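Local coordinates for DNA topoisomerase 2-associated protein PAT1 (Saccharomyces cerevisiae, PDB 5LMG) that probably promotes mRNA decapping and turnover, its C-terminal domain directly binding the decapping enzyme Dcp2 and the exonuclease Xrn1, at residues 137-143 with 196-202. The protein carries 2 engineered substitutions. Sequence-based numbering, arbitrary orientation.
Sequences IIILSSY and FLTTSKI
The Tyr143 ring crosses the Thr199 side chain at about a right angle, CE2 lying 3.6 Å from Thr199 CB, while a water sits in plane at the ring's edge. That water donates to both Ser141 O and Thr199 O, bridging the two backbones beside a weak Tyr143 N–Thr199 O bond; Tyr143 OH is held by Leu252 O. The Phe196 ring meets two groups obliquely: Ser142 OG 3.4 Å from CE1, and Ile138 CG2 3.7 Å from CE2. Two short chains of hydroxyl hydrogen bonds link the segments. Ser200 OG donates to Ser141 OG (2.7 Å), which in turn donates a hydrogen bond to Ile137 O, with the donor OG tilted 17° from the carbonyl plane. Ser142 OG donates to Thr199 OG1 (2.7 Å), and OG1, lying between the backbone N and the carbonyl carbon (chi1 72°), reaches back to Phe196 O, in the carbonyl plane. Replacing Thr199 by valine would probably leave Ser142 OG without its acceptor and Phe196 O with one donor fewer. Next to the Ser141–Ser200 pair, Ile138 CD1 packs 3.9 Å from Ile202 CG2. Ser200, the N-cap of helix 201-216, also accepts from Gly203 N with its OG. A single beta bridge pairs Ser142 with Ser200, so the exit of helix 136-141 is joined to the type I turn Leu197–Ser200 between two helices, a loop-to-loop junction within the helical Pat1 C-terminal domain, whose family belongs to the TPR clan.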
loop_
_atom_site.group_PDB
_atom_site.type_symbol
_atom_site.label_atom_id
_atom_site.label_comp_id
_atom_site.label_asym_id
_atom_site.label_seq_id
_atom_site.Cartn_x
_atom_site.Cartn_y
_atom_site.Cartn_z
ATOM N N ILE A 137 9.796 7.780 3.491
ATOM C CA ILE A 137 9.489 6.429 3.010
ATOM C C ILE A 137 8.675 6.435 1.702
ATOM O O ILE A 137 8.815 5.507 0.902
ATOM C CB ILE A 137 8.851 5.529 4.110
ATOM C CG1 ILE A 137 9.308 4.062 3.946
ATOM C CG2 ILE A 137 7.321 5.673 4.213
ATOM C CD1 ILE A 137 10.779 3.840 4.290
ATOM N N ILE A 138 7.864 7.491 1.481
ATOM C CA ILE A 138 7.079 7.671 0.258
ATOM C C ILE A 138 8.039 8.031 -0.872
ATOM O O ILE A 138 7.974 7.425 -1.938
ATOM C CB ILE A 138 5.955 8.728 0.474
ATOM C CG1 ILE A 138 4.886 8.215 1.487
ATOM C CG2 ILE A 138 5.346 9.212 -0.855
ATOM C CD1 ILE A 138 3.941 7.022 1.041
ATOM N N ILE A 139 8.952 8.984 -0.620
ATOM C CA ILE A 139 9.959 9.425 -1.595
ATOM C C ILE A 139 10.871 8.237 -1.988
ATOM O O ILE A 139 11.108 8.035 -3.173
ATOM C CB ILE A 139 10.708 10.702 -1.094
ATOM C CG1 ILE A 139 9.716 11.898 -1.001
ATOM C CG2 ILE A 139 11.905 11.070 -2.002
ATOM C CD1 ILE A 139 9.983 12.884 0.109
ATOM N N LEU A 140 11.272 7.394 -1.010
ATOM C CA LEU A 140 12.107 6.214 -1.241
ATOM C C LEU A 140 11.414 5.101 -2.007
ATOM O O LEU A 140 12.081 4.374 -2.733
ATOM C CB LEU A 140 12.667 5.652 0.088
ATOM C CG LEU A 140 13.741 6.499 0.780
ATOM C CD1 LEU A 140 14.160 5.859 2.102
ATOM C CD2 LEU A 140 14.951 6.752 -0.144
ATOM N N SER A 141 10.113 4.905 -1.776
ATOM C CA SER A 141 9.332 3.841 -2.413
ATOM C C SER A 141 8.663 4.264 -3.736
ATOM O O SER A 141 8.000 3.439 -4.369
ATOM C CB SER A 141 8.310 3.258 -1.436
ATOM O OG SER A 141 7.409 4.263 -1.005
ATOM N N SER A 142 8.829 5.532 -4.158
ATOM C CA SER A 142 8.271 5.993 -5.439
ATOM C C SER A 142 9.323 5.764 -6.539
ATOM O O SER A 142 10.451 6.244 -6.421
ATOM C CB SER A 142 7.912 7.477 -5.391
ATOM O OG SER A 142 7.576 7.969 -6.682
ATOM N N TYR A 143 8.928 5.091 -7.628
ATOM C CA TYR A 143 9.803 4.879 -8.787
ATOM C C TYR A 143 10.144 6.207 -9.483
ATOM O O TYR A 143 11.125 6.276 -10.206
ATOM C CB TYR A 143 9.163 3.892 -9.777
ATOM C CG TYR A 143 7.926 4.392 -10.496
ATOM C CD1 TYR A 143 8.032 5.196 -11.631
ATOM C CD2 TYR A 143 6.655 3.956 -10.123
ATOM C CE1 TYR A 143 6.909 5.580 -12.354
ATOM C CE2 TYR A 143 5.525 4.321 -10.853
ATOM C CZ TYR A 143 5.657 5.143 -11.963
ATOM O OH TYR A 143 4.561 5.572 -12.666
ATOM N N PHE A 196 0.935 11.083 -7.525
ATOM C CA PHE A 196 2.291 10.853 -7.033
ATOM C C PHE A 196 2.288 9.743 -5.963
ATOM O O PHE A 196 3.128 8.851 -6.036
ATOM C CB PHE A 196 2.974 12.136 -6.495
ATOM C CG PHE A 196 4.285 11.842 -5.773
ATOM C CD1 PHE A 196 5.414 11.436 -6.481
ATOM C CD2 PHE A 196 4.365 11.908 -4.384
ATOM C CE1 PHE A 196 6.608 11.118 -5.813
ATOM C CE2 PHE A 196 5.563 11.602 -3.717
ATOM C CZ PHE A 196 6.677 11.208 -4.437
ATOM N N LEU A 197 1.315 9.770 -5.015
ATOM C CA LEU A 197 1.194 8.759 -3.944
ATOM C C LEU A 197 1.038 7.329 -4.485
ATOM O O LEU A 197 1.575 6.382 -3.894
ATOM C CB LEU A 197 0.046 9.081 -2.963
ATOM C CG LEU A 197 0.155 10.349 -2.105
ATOM C CD1 LEU A 197 -1.001 10.413 -1.116
ATOM C CD2 LEU A 197 1.511 10.436 -1.351
ATOM N N THR A 198 0.355 7.187 -5.638
ATOM C CA THR A 198 0.136 5.894 -6.297
ATOM C C THR A 198 1.391 5.335 -7.015
ATOM O O THR A 198 1.370 4.174 -7.416
ATOM C CB THR A 198 -1.072 5.945 -7.232
ATOM O OG1 THR A 198 -0.756 6.725 -8.379
ATOM C CG2 THR A 198 -2.358 6.407 -6.527
ATOM N N THR A 199 2.462 6.149 -7.182
ATOM C CA THR A 199 3.740 5.695 -7.777
ATOM C C THR A 199 4.609 5.024 -6.677
ATOM O O THR A 199 5.665 4.450 -6.963
ATOM C CB THR A 199 4.500 6.827 -8.501
ATOM O OG1 THR A 199 5.040 7.741 -7.552
ATOM C CG2 THR A 199 3.668 7.539 -9.580
ATOM N N SER A 200 4.138 5.097 -5.421
ATOM C CA SER A 200 4.792 4.528 -4.247
ATOM C C SER A 200 4.031 3.306 -3.738
ATOM O O SER A 200 2.806 3.357 -3.593
ATOM C CB SER A 200 4.918 5.593 -3.155
ATOM O OG SER A 200 4.943 5.070 -1.838
ATOM N N LYS A 201 4.768 2.220 -3.428
ATOM C CA LYS A 201 4.197 0.993 -2.875
ATOM C C LYS A 201 3.455 1.273 -1.541
ATOM O O LYS A 201 2.335 0.804 -1.371
ATOM C CB LYS A 201 5.265 -0.100 -2.715
ATOM C CG LYS A 201 4.703 -1.464 -2.329
ATOM C CD LYS A 201 5.809 -2.485 -2.138
ATOM C CE LYS A 201 5.299 -3.894 -2.260
ATOM N NZ LYS A 201 6.404 -4.885 -2.192
ATOM N N ILE A 202 4.062 2.076 -0.643
ATOM C CA ILE A 202 3.491 2.486 0.657
ATOM C C ILE A 202 2.248 3.354 0.441
ATOM O O ILE A 202 1.221 3.112 1.076
ATOM C CB ILE A 202 4.541 3.183 1.586
ATOM C CG1 ILE A 202 5.831 2.321 1.792
ATOM C CG2 ILE A 202 3.926 3.629 2.943
ATOM C CD1 ILE A 202 5.637 0.880 2.407
HETATM O O HOH W 1 7.098 2.088 -6.907
#